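Side-chain contacts in uncharacterized protein (Acinetobacter baumannii, PDB 5D66), which is of unknown function but, as an ankyrin repeat domain, probably offers a stacked-helix surface for binding other proteins: residues M9-D14 and M41-A46; L28-A31 and S37-L40; L55-A60 and L89-D94; L158-G163 and K190-A195. All coordinates share one frame; numbering follows the deposited sequence.

Interaction 1: M9-D14 and M41-A46; sequences MAAAND and MVATRA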
loop_
_atom_site.group_PDB
_atom_site.type_symbol
_atom_site.label_atom_id
_atom_site.label_comp_id
_atom_site.label_asym_id
_atom_site.label_seq_id
_atom_site.Cartn_x
_atom_site.Cartn_y
_atom_site.Cartn_z
HETATM N N MSE A 9 -13.173 -15.582 12.308
HETATM C CA MSE A 9 -14.415 -15.782 11.548
HETATM C C MSE A 9 -15.311 -14.549 11.665
HETATM O O MSE A 9 -15.919 -14.079 10.689
HETATM C CB MSE A 9 -15.179 -17.015 12.049
HETATM C CG MSE A 9 -16.480 -17.274 11.204
HETATM SE SE MSE A 9 -16.042 -17.965 9.381
HETATM C CE MSE A 9 -16.467 -16.649 8.131
ATOM N N ALA A 10 -15.398 -13.995 12.862
ATOM C CA ALA A 10 -16.211 -12.790 13.074
ATOM C C ALA A 10 -15.676 -11.626 12.220
ATOM O O ALA A 10 -16.433 -10.898 11.588
ATOM C CB ALA A 10 -16.271 -12.425 14.526
ATOM N N ALA A 11 -14.365 -11.507 12.173
ATOM C CA ALA A 11 -13.693 -10.494 11.354
ATOM C C ALA A 11 -13.954 -10.692 9.863
ATOM O O ALA A 11 -14.241 -9.737 9.151
ATOM C CB ALA A 11 -12.202 -10.482 11.657
ATOM N N ALA A 12 -13.904 -11.933 9.411
ATOM C CA ALA A 12 -14.209 -12.235 8.023
ATOM C C ALA A 12 -15.650 -11.872 7.653
ATOM O O ALA A 12 -15.936 -11.491 6.520
ATOM C CB ALA A 12 -14.000 -13.705 7.748
ATOM N N ASN A 13 -16.550 -11.991 8.612
ATOM C CA ASN A 13 -17.965 -11.728 8.413
ATOM C C ASN A 13 -18.373 -10.292 8.675
ATOM O O ASN A 13 -19.547 -9.960 8.518
ATOM C CB ASN A 13 -18.779 -12.667 9.293
ATOM C CG ASN A 13 -18.840 -14.062 8.771
ATOM O OD1 ASN A 13 -18.579 -14.322 7.583
ATOM N ND2 ASN A 13 -19.286 -14.964 9.631
ATOM N N ASP A 14 -17.433 -9.453 9.088
ATOM C CA ASP A 14 -17.770 -8.058 9.459
ATOM C C ASP A 14 -18.823 -8.034 10.579
ATOM O O ASP A 14 -19.641 -7.104 10.686
ATOM C CB ASP A 14 -18.250 -7.216 8.270
ATOM C CG ASP A 14 -17.891 -5.754 8.447
ATOM O OD1 ASP A 14 -16.860 -5.408 9.066
ATOM O OD2 ASP A 14 -18.702 -4.906 7.969
HETATM N N MSE A 41 -5.810 -8.830 9.861
HETATM C CA MSE A 41 -5.398 -9.175 8.500
HETATM C C MSE A 41 -6.569 -9.791 7.734
HETATM O O MSE A 41 -6.822 -9.414 6.569
HETATM C CB MSE A 41 -4.205 -10.075 8.519
HETATM C CG MSE A 41 -3.585 -10.223 7.133
HETATM SE SE MSE A 41 -2.794 -8.590 6.394
HETATM C CE MSE A 41 -3.980 -8.248 4.923
ATOM N N VAL A 42 -7.330 -10.693 8.370
ATOM C CA VAL A 42 -8.514 -11.291 7.754
ATOM C C VAL A 42 -9.521 -10.225 7.364
ATOM O O VAL A 42 -10.044 -10.200 6.233
ATOM C CB VAL A 42 -9.117 -12.341 8.679
ATOM C CG1 VAL A 42 -10.450 -12.837 8.161
ATOM C CG2 VAL A 42 -8.142 -13.510 8.864
ATOM N N ALA A 43 -9.809 -9.286 8.265
ATOM C CA ALA A 43 -10.758 -8.201 7.971
ATOM C C ALA A 43 -10.262 -7.352 6.821
ATOM O O ALA A 43 -11.032 -6.928 5.952
ATOM C CB ALA A 43 -10.982 -7.339 9.189
ATOM N N THR A 44 -8.961 -7.066 6.791
ATOM C CA THR A 44 -8.398 -6.184 5.781
ATOM C C THR A 44 -8.458 -6.811 4.408
ATOM O O THR A 44 -8.795 -6.152 3.413
ATOM C CB THR A 44 -6.988 -5.754 6.159
ATOM O OG1 THR A 44 -7.030 -5.027 7.408
ATOM C CG2 THR A 44 -6.383 -4.814 5.118
ATOM N N ARG A 45 -8.140 -8.098 4.293
ATOM C CA ARG A 45 -8.213 -8.778 3.010
ATOM C C ARG A 45 -9.627 -8.693 2.406
ATOM O O ARG A 45 -9.760 -8.596 1.169
ATOM C CB ARG A 45 -7.837 -10.248 3.106
ATOM C CG ARG A 45 -6.389 -10.508 3.483
ATOM C CD ARG A 45 -6.146 -11.975 3.564
ATOM N NE ARG A 45 -4.874 -12.350 4.182
ATOM C CZ ARG A 45 -4.738 -13.198 5.205
ATOM N NH1 ARG A 45 -5.767 -13.796 5.753
ATOM N NH2 ARG A 45 -3.523 -13.499 5.600
ATOM N N ALA A 46 -10.635 -8.674 3.246
ATOM C CA ALA A 46 -12.015 -8.608 2.839
ATOM C C ALA A 46 -12.549 -7.181 2.629
ATOM O O ALA A 46 -13.695 -7.006 2.214
ATOM C CB ALA A 46 -12.885 -9.352 3.850
#

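Interaction 2: L28-A31 and S37-L40; sequences LIDA and STAL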
loop_
_atom_site.group_PDB
_atom_site.type_symbol
_atom_site.label_atom_id
_atom_site.label_comp_id
_atom_site.label_asym_id
_atom_site.label_seq_id
_atom_site.Cartn_x
_atom_site.Cartn_y
_atom_site.Cartn_z
ATOM N N LEU A 28 -5.689 -12.084 23.553
ATOM C CA LEU A 28 -4.809 -11.362 22.672
ATOM C C LEU A 28 -5.480 -11.056 21.352
ATOM O O LEU A 28 -5.885 -11.966 20.626
ATOM C CB LEU A 28 -3.612 -12.206 22.410
ATOM C CG LEU A 28 -2.357 -11.571 21.949
ATOM C CD1 LEU A 28 -1.754 -10.680 23.103
ATOM C CD2 LEU A 28 -1.445 -12.649 21.531
ATOM N N ILE A 29 -5.578 -9.786 21.007
ATOM C CA ILE A 29 -6.270 -9.377 19.799
ATOM C C ILE A 29 -5.631 -9.905 18.526
ATOM O O ILE A 29 -6.316 -10.108 17.543
ATOM C CB ILE A 29 -6.514 -7.889 19.776
ATOM C CG1 ILE A 29 -7.644 -7.529 18.755
ATOM C CG2 ILE A 29 -5.281 -7.150 19.572
ATOM C CD1 ILE A 29 -8.179 -6.173 18.949
ATOM N N ASP A 30 -4.305 -10.065 18.557
ATOM C CA ASP A 30 -3.544 -10.534 17.432
ATOM C C ASP A 30 -3.202 -12.003 17.500
ATOM O O ASP A 30 -2.269 -12.470 16.841
ATOM C CB ASP A 30 -2.297 -9.677 17.209
ATOM C CG ASP A 30 -2.629 -8.321 16.615
ATOM O OD1 ASP A 30 -3.579 -8.188 15.858
ATOM O OD2 ASP A 30 -1.803 -7.374 16.884
ATOM N N ALA A 31 -4.012 -12.806 18.217
ATOM C CA ALA A 31 -3.891 -14.257 18.119
ATOM C C ALA A 31 -3.864 -14.709 16.662
ATOM O O ALA A 31 -4.653 -14.219 15.846
ATOM C CB ALA A 31 -5.090 -14.916 18.821
ATOM N N SER A 37 -2.394 -15.930 10.503
ATOM C CA SER A 37 -2.999 -14.625 10.226
ATOM C C SER A 37 -3.659 -14.031 11.460
ATOM O O SER A 37 -4.283 -14.750 12.228
ATOM C CB SER A 37 -4.049 -14.754 9.115
ATOM O OG SER A 37 -3.513 -15.230 7.906
ATOM N N THR A 38 -3.556 -12.739 11.636
ATOM C CA THR A 38 -4.322 -12.036 12.625
ATOM C C THR A 38 -5.765 -11.788 12.121
ATOM O O THR A 38 -6.029 -11.734 10.918
ATOM C CB THR A 38 -3.701 -10.710 13.051
ATOM O OG1 THR A 38 -3.820 -9.805 11.964
ATOM C CG2 THR A 38 -2.273 -10.833 13.498
ATOM N N ALA A 39 -6.665 -11.505 13.057
ATOM C CA ALA A 39 -8.021 -11.214 12.716
ATOM C C ALA A 39 -8.102 -9.901 11.921
ATOM O O ALA A 39 -8.906 -9.763 10.988
ATOM C CB ALA A 39 -8.915 -11.194 13.912
ATOM N N LEU A 40 -7.269 -8.911 12.286
ATOM C CA LEU A 40 -7.255 -7.681 11.503
ATOM C C LEU A 40 -6.778 -7.940 10.064
ATOM O O LEU A 40 -7.305 -7.341 9.135
ATOM C CB LEU A 40 -6.370 -6.628 12.178
ATOM C CG LEU A 40 -6.187 -5.327 11.373
ATOM C CD1 LEU A 40 -7.517 -4.626 11.110
ATOM C CD2 LEU A 40 -5.213 -4.383 12.074
HETATM O O HOH W 1 -6.161 -8.710 15.004
HETATM O O HOH W 2 -6.380 -12.161 15.763
HETATM O O HOH W 3 -3.032 -7.439 13.199
#

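Interaction 3: L55-A60 and L89-D94; sequences LIEAGA and LMHGAD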
loop_
_atom_site.group_PDB
_atom_site.type_symbol
_atom_site.label_atom_id
_atom_site.label_comp_id
_atom_site.label_asym_id
_atom_site.label_seq_id
_atom_site.Cartn_x
_atom_site.Cartn_y
_atom_site.Cartn_z
ATOM N N LEU A 55 -11.123 -3.461 15.459
ATOM C CA LEU A 55 -9.876 -4.175 15.838
ATOM C C LEU A 55 -8.703 -3.215 16.049
ATOM O O LEU A 55 -7.949 -3.333 16.993
ATOM C CB LEU A 55 -9.543 -5.252 14.808
ATOM C CG LEU A 55 -10.550 -6.429 14.769
ATOM C CD1 LEU A 55 -10.350 -7.215 13.471
ATOM C CD2 LEU A 55 -10.450 -7.321 15.998
ATOM N N ILE A 56 -8.600 -2.244 15.137
ATOM C CA ILE A 56 -7.580 -1.195 15.255
ATOM C C ILE A 56 -7.793 -0.347 16.504
ATOM O O ILE A 56 -6.798 -0.104 17.213
ATOM C CB ILE A 56 -7.499 -0.335 13.975
ATOM C CG1 ILE A 56 -6.967 -1.166 12.829
ATOM C CG2 ILE A 56 -6.628 0.872 14.169
ATOM C CD1 ILE A 56 -7.130 -0.550 11.454
ATOM N N GLU A 57 -9.010 0.053 16.791
ATOM C CA GLU A 57 -9.239 0.850 17.988
ATOM C C GLU A 57 -8.883 0.068 19.275
ATOM O O GLU A 57 -8.459 0.648 20.272
ATOM C CB GLU A 57 -10.669 1.364 18.004
ATOM C CG GLU A 57 -10.932 2.482 17.018
ATOM C CD GLU A 57 -10.105 3.759 17.209
ATOM O OE1 GLU A 57 -9.882 4.240 18.375
ATOM O OE2 GLU A 57 -9.701 4.299 16.145
ATOM N N ALA A 58 -9.034 -1.261 19.220
ATOM C CA ALA A 58 -8.742 -2.114 20.349
ATOM C C ALA A 58 -7.246 -2.516 20.414
ATOM O O ALA A 58 -6.866 -3.253 21.266
ATOM C CB ALA A 58 -9.643 -3.300 20.322
ATOM N N GLY A 59 -6.433 -2.036 19.482
ATOM C CA GLY A 59 -5.000 -2.183 19.537
ATOM C C GLY A 59 -4.342 -3.206 18.638
ATOM O O GLY A 59 -3.144 -3.502 18.794
ATOM N N ALA A 60 -5.107 -3.752 17.688
ATOM C CA ALA A 60 -4.507 -4.706 16.748
ATOM C C ALA A 60 -3.331 -4.029 16.019
ATOM O O ALA A 60 -3.376 -2.843 15.620
ATOM C CB ALA A 60 -5.525 -5.159 15.743
ATOM N N LEU A 89 -2.796 4.503 9.102
ATOM C CA LEU A 89 -1.910 5.642 9.164
ATOM C C LEU A 89 -2.016 6.459 10.455
ATOM O O LEU A 89 -1.092 7.099 10.862
ATOM C CB LEU A 89 -2.081 6.529 7.917
ATOM C CG LEU A 89 -1.686 5.907 6.587
ATOM C CD1 LEU A 89 -2.131 6.797 5.432
ATOM C CD2 LEU A 89 -0.217 5.738 6.519
HETATM N N MSE A 90 -3.181 6.374 11.089
HETATM C CA MSE A 90 -3.467 7.037 12.369
HETATM C C MSE A 90 -3.079 6.144 13.565
HETATM O O MSE A 90 -3.121 6.632 14.704
HETATM C CB MSE A 90 -4.956 7.391 12.443
HETATM C CG MSE A 90 -5.333 8.562 11.584
HETATM SE SE MSE A 90 -4.386 10.206 12.009
HETATM C CE MSE A 90 -4.538 10.271 13.853
ATOM N N HIS A 91 -2.740 4.863 13.310
ATOM C CA HIS A 91 -2.532 3.882 14.367
ATOM C C HIS A 91 -1.300 3.069 14.128
ATOM O O HIS A 91 -1.276 1.861 14.311
ATOM C CB HIS A 91 -3.739 2.980 14.502
ATOM C CG HIS A 91 -4.943 3.699 15.020
ATOM N ND1 HIS A 91 -5.143 4.013 16.353
ATOM C CD2 HIS A 91 -5.936 4.317 14.342
ATOM C CE1 HIS A 91 -6.257 4.717 16.455
ATOM N NE2 HIS A 91 -6.744 4.920 15.262
ATOM N N GLY A 92 -0.225 3.735 13.753
ATOM C CA GLY A 92 1.093 3.154 13.861
ATOM C C GLY A 92 1.660 2.501 12.617
ATOM O O GLY A 92 2.711 1.831 12.718
ATOM N N ALA A 93 1.102 2.745 11.445
ATOM C CA ALA A 93 1.677 2.162 10.243
ATOM C C ALA A 93 3.179 2.467 10.158
ATOM O O ALA A 93 3.602 3.605 10.304
ATOM C CB ALA A 93 0.983 2.766 9.029
ATOM N N ASP A 94 3.964 1.419 9.897
ATOM C CA ASP A 94 5.404 1.579 9.725
ATOM C C ASP A 94 5.678 1.904 8.274
ATOM O O ASP A 94 5.578 1.024 7.422
ATOM C CB ASP A 94 6.098 0.285 10.129
ATOM C CG ASP A 94 7.586 0.334 9.937
ATOM O OD1 ASP A 94 8.094 1.369 9.451
ATOM O OD2 ASP A 94 8.264 -0.672 10.287
HETATM O O HOH W 4 -9.008 6.834 15.484
HETATM O O HOH W 5 -0.851 -0.775 15.081
#

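Interaction 4: L158-G163 and K190-A195; sequences LLLKAG and KLLLVA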
loop_
_atom_site.group_PDB
_atom_site.type_symbol
_atom_site.label_atom_id
_atom_site.label_comp_id
_atom_site.label_asym_id
_atom_site.label_seq_id
_atom_site.Cartn_x
_atom_site.Cartn_y
_atom_site.Cartn_z
ATOM N N LEU A 158 2.045 13.641 -9.326
ATOM C CA LEU A 158 2.073 13.691 -7.845
ATOM C C LEU A 158 3.431 13.330 -7.324
ATOM O O LEU A 158 3.979 13.997 -6.434
ATOM C CB LEU A 158 1.055 12.710 -7.225
ATOM C CG LEU A 158 -0.420 13.088 -7.346
ATOM C CD1 LEU A 158 -1.273 11.948 -6.765
ATOM C CD2 LEU A 158 -0.730 14.340 -6.643
ATOM N N LEU A 159 3.999 12.271 -7.834
ATOM C CA LEU A 159 5.336 11.786 -7.363
ATOM C C LEU A 159 6.401 12.841 -7.601
ATOM O O LEU A 159 7.234 13.125 -6.772
ATOM C CB LEU A 159 5.730 10.475 -8.020
ATOM C CG LEU A 159 4.867 9.274 -7.528
ATOM C CD1 LEU A 159 5.056 8.108 -8.531
ATOM C CD2 LEU A 159 5.269 8.794 -6.148
ATOM N N LEU A 160 6.390 13.396 -8.822
ATOM C CA LEU A 160 7.408 14.382 -9.193
ATOM C C LEU A 160 7.247 15.659 -8.370
ATOM O O LEU A 160 8.235 16.208 -7.851
ATOM C CB LEU A 160 7.374 14.667 -10.673
ATOM C CG LEU A 160 7.785 13.500 -11.569
ATOM C CD1 LEU A 160 7.509 13.893 -13.035
ATOM C CD2 LEU A 160 9.208 13.121 -11.378
ATOM N N LYS A 161 6.030 16.150 -8.183
ATOM C CA LYS A 161 5.845 17.386 -7.421
ATOM C C LYS A 161 6.264 17.161 -5.971
ATOM O O LYS A 161 6.813 18.078 -5.311
ATOM C CB LYS A 161 4.391 17.840 -7.472
ATOM C CG LYS A 161 4.033 19.068 -6.639
ATOM C CD LYS A 161 4.869 20.281 -7.037
ATOM C CE LYS A 161 4.399 21.522 -6.461
ATOM N NZ LYS A 161 4.594 21.539 -4.983
ATOM N N ALA A 162 6.053 15.959 -5.438
ATOM C CA ALA A 162 6.437 15.627 -4.077
ATOM C C ALA A 162 7.931 15.523 -3.900
ATOM O O ALA A 162 8.357 15.484 -2.767
ATOM C CB ALA A 162 5.745 14.365 -3.636
ATOM N N GLY A 163 8.688 15.408 -4.987
ATOM C CA GLY A 163 10.117 15.333 -4.876
ATOM C C GLY A 163 10.775 14.023 -5.244
ATOM O O GLY A 163 11.909 13.836 -4.881
ATOM N N LYS A 190 6.880 14.885 -20.858
ATOM C CA LYS A 190 6.943 16.320 -20.564
ATOM C C LYS A 190 7.013 16.592 -19.076
ATOM O O LYS A 190 7.808 17.432 -18.646
ATOM C CB LYS A 190 5.810 17.064 -21.197
ATOM C CG LYS A 190 5.953 17.175 -22.726
ATOM C CD LYS A 190 4.843 17.919 -23.407
ATOM C CE LYS A 190 5.108 19.333 -23.434
ATOM N NZ LYS A 190 6.107 19.721 -24.512
ATOM N N LEU A 191 6.228 15.868 -18.271
ATOM C CA LEU A 191 6.312 15.992 -16.830
ATOM C C LEU A 191 7.673 15.666 -16.275
ATOM O O LEU A 191 8.193 16.383 -15.417
ATOM C CB LEU A 191 5.277 15.049 -16.174
ATOM C CG LEU A 191 3.829 15.433 -16.375
ATOM C CD1 LEU A 191 2.880 14.284 -16.031
ATOM C CD2 LEU A 191 3.454 16.661 -15.540
ATOM N N LEU A 192 8.298 14.600 -16.788
ATOM C CA LEU A 192 9.635 14.191 -16.380
ATOM C C LEU A 192 10.679 15.259 -16.725
ATOM O O LEU A 192 11.560 15.600 -15.928
ATOM C CB LEU A 192 10.000 12.879 -17.019
ATOM C CG LEU A 192 9.326 11.663 -16.388
ATOM C CD1 LEU A 192 9.486 10.447 -17.264
ATOM C CD2 LEU A 192 9.884 11.358 -15.038
ATOM N N LEU A 193 10.632 15.763 -17.962
ATOM C CA LEU A 193 11.621 16.763 -18.420
ATOM C C LEU A 193 11.570 18.027 -17.558
ATOM O O LEU A 193 12.611 18.518 -17.165
ATOM C CB LEU A 193 11.413 17.107 -19.883
ATOM C CG LEU A 193 11.859 15.997 -20.851
ATOM C CD1 LEU A 193 11.266 16.290 -22.218
ATOM C CD2 LEU A 193 13.349 15.790 -20.888
ATOM N N VAL A 194 10.387 18.515 -17.218
ATOM C CA VAL A 194 10.355 19.723 -16.417
ATOM C C VAL A 194 10.849 19.447 -14.964
ATOM O O VAL A 194 11.328 20.352 -14.326
ATOM C CB VAL A 194 8.972 20.483 -16.530
ATOM C CG1 VAL A 194 8.559 20.760 -18.010
ATOM C CG2 VAL A 194 7.879 19.699 -15.872
ATOM N N ALA A 195 10.784 18.199 -14.499
ATOM C CA ALA A 195 11.325 17.797 -13.215
ATOM C C ALA A 195 12.839 17.565 -13.234
ATOM O O ALA A 195 13.402 17.194 -12.193
ATOM C CB ALA A 195 10.609 16.511 -12.773
#

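Interaction 1: M9-D14 and M41-A46
Ala11 and Ala12 at the end of helix 6-12 press against Val42 and Ala43 of helix 39-45, and small side chains let the two backbones come close: the CA atoms of Ala11 and Ala43 are 5.0 Å apart. The tightest side-chain meeting is Ala12 CB against Val42 CG1, at 3.7 Å. That branch of Val42 stands anti to its backbone N (chi1 172°), which carries it toward helix 6-12, while CG2 lies beside the N. One step along, the methyls of Ala11 and Ala43 meet CB to CB at 4.2 Å, and Ala43 CA also sits 4.0 Å from Ala11 O. No hydrogen bond joins the two segments, so the join is purely van der Waals. Farther out, Ala11 O accepts a bond from the side-chain amide of Asn48, and Asp14, at positive phi, closes helix 6-12 with a Schellman motif while its OD1 receives the backbone N-H of Ala51. The contact thus belongs to the lateral stacking of an ankyrin array: Ala10 leans back on helix 16-23, Ala43 touches Ala51 of helix 49-57, and Met41 and Thr44 pass the packing on to Pro72 and Tyr75 of helix 72-79.

Interaction 2: L28-A31 and S37-L40
Asp30 and Thr38 run alongside each other in the same direction where the loop from helix 16-23 reaches the start of helix 39-45 in this ankyrin repeat domain. Asp30 belongs to a type I beta turn from Leu28 to Ala31, and Thr38 is the N-cap of the helix, its OG1 capping the backbone N of Met41. A chi1 of 70° puts that hydroxyl between the backbone N and the carbonyl carbon of Thr38 and leaves CG2 beside the N, facing Asp30. Along the Asp30 side chain, CB touches Thr38 CG2 at 3.9 Å and CG stays near the same methyl. At the tip, OD2 takes the backbone N-H of Asp61, whereas OD1 stands 3.8 Å from Thr38 CB and accepts protons from water 1 and water 3, each 2.8 Å from it. Water 3 receives a bond from Thr38 OG1. Water 1 links OD1 to the first turn by accepting from Leu40 N at 2.9 Å, and also donates to Ile29 O. No direct hydrogen bond crosses the contact. Water 2 accepts from Ala39 N at 2.8 Å and donates to Ile29 O and Ala31 O, each 2.7 Å from it.

Interaction 3: L55-A60 and L89-D94
His91 reaches back from the loop after helix 82-90 and sets its imidazole against Ile56 and Glu57 of helix 49-57, which both approach from the same side of the ring plane. It gives up more surface than any other residue here, followed by Ile56 and then Glu57. With CG1 of Ile56 beside the backbone N (chi1 -68°), CG2 is left anti to that N and meets the root of the ring obliquely: it lies 3.4 Å from His91 CG and 3.6 Å from His91 CB, a tight fit. Glu57 starts out pointing away from the histidine, but its chain folds at chi2 (-61°) and brings OE2 to 3.1 Å from His91 NE2, displaced well out of the ring plane. The carboxylate and imidazole planes are perpendicular. Water 4 lies at the ring edge, in its plane, 3.0 Å from His91 NE2, and donates to Glu57 OE2 at 2.7 Å. Gly59 ends helix 49-57 in a Schellman motif, and Ile56 is backed by Leu40 of helix 39-45. The chain after His91 is tied by Asn63, whose side chain bonds to Gly92 O and Asp94 N. The contact joins the ends of helices 49-57 and 82-90 within the stacked helices of the ankyrin array. A methyl near CG and a carboxylate near NE2 thus share one side of the ring, and a carboxylate this near may favour the protonated imidazole.

Interaction 4: L158-G163 and K190-A195
Leu160 O accepts the backbone N-H of Gly163 at 3.0 Å, part of the Schellman motif that finishes helix 150-162, and from this fixed last turn the Leu160 side chain reaches across to Leu191, Leu192 and Ala195 of helix 186-194. Its CG lies anti to the carbonyl carbon and the chain runs on extended (chi1 -67°, chi2 172°), a course that delivers both methyls to the neighbouring helix. CD1 settles over the backbone there, 3.5 Å from Leu191 O, a carbonyl oxygen already engaged by Ala195 N at 3.3 Å in the helical bonding. The same methyl is 4.0 Å from Leu191 CB. The other branch, CD2, turns to the following turn and touches Ala195 CB at 3.9 Å. Leu192 starts out facing away from helix 150-162, yet its end swings back and crosses Leu160 at about a right angle, bringing its CD2 to 4.0 Å from Leu160 CD1 and 4.1 Å from Leu160 CD2. One leucine thus lies among three residues of the partner helix. More apolar groups extend the packing: Leu139 of helix 138-144 touches both Leu160 and Leu192, Pro166 touches Leu160, and Pro176 and Ala180 of helix 176-183 touch Leu192. This is the helix-on-helix stacking by which ankyrin repeats build a continuous core, here near the C-terminal end. With no hydrogen bond or charge pair between the segments, the attachment rests on dispersion and on the burial of methyl groups, and depends on how closely the apolar side chains fit together.

The contacts sample both ends of an elongated ankyrin array. Interactions 1, 2 and 3 cluster near the N-terminus: the centres of 1 and 2 are about 10 Å apart, those of 2 and 3 about 12 Å, and all three touch. Interactions 1 and 2 share helix 39-45, interaction 2 being nested within the loop that interaction 1 closes, while helix 49-57 of interaction 3 follows directly in the chain. Ile29 and Leu40 of interaction 2 pack on Leu55 of interaction 3. Interaction 4, toward the C-terminus, touches none of them; its centre is about 33 Å from that of interaction 3 and about 41 Å from that of interaction 2. This is consistent with an array built from successive local contacts between neighbouring helices.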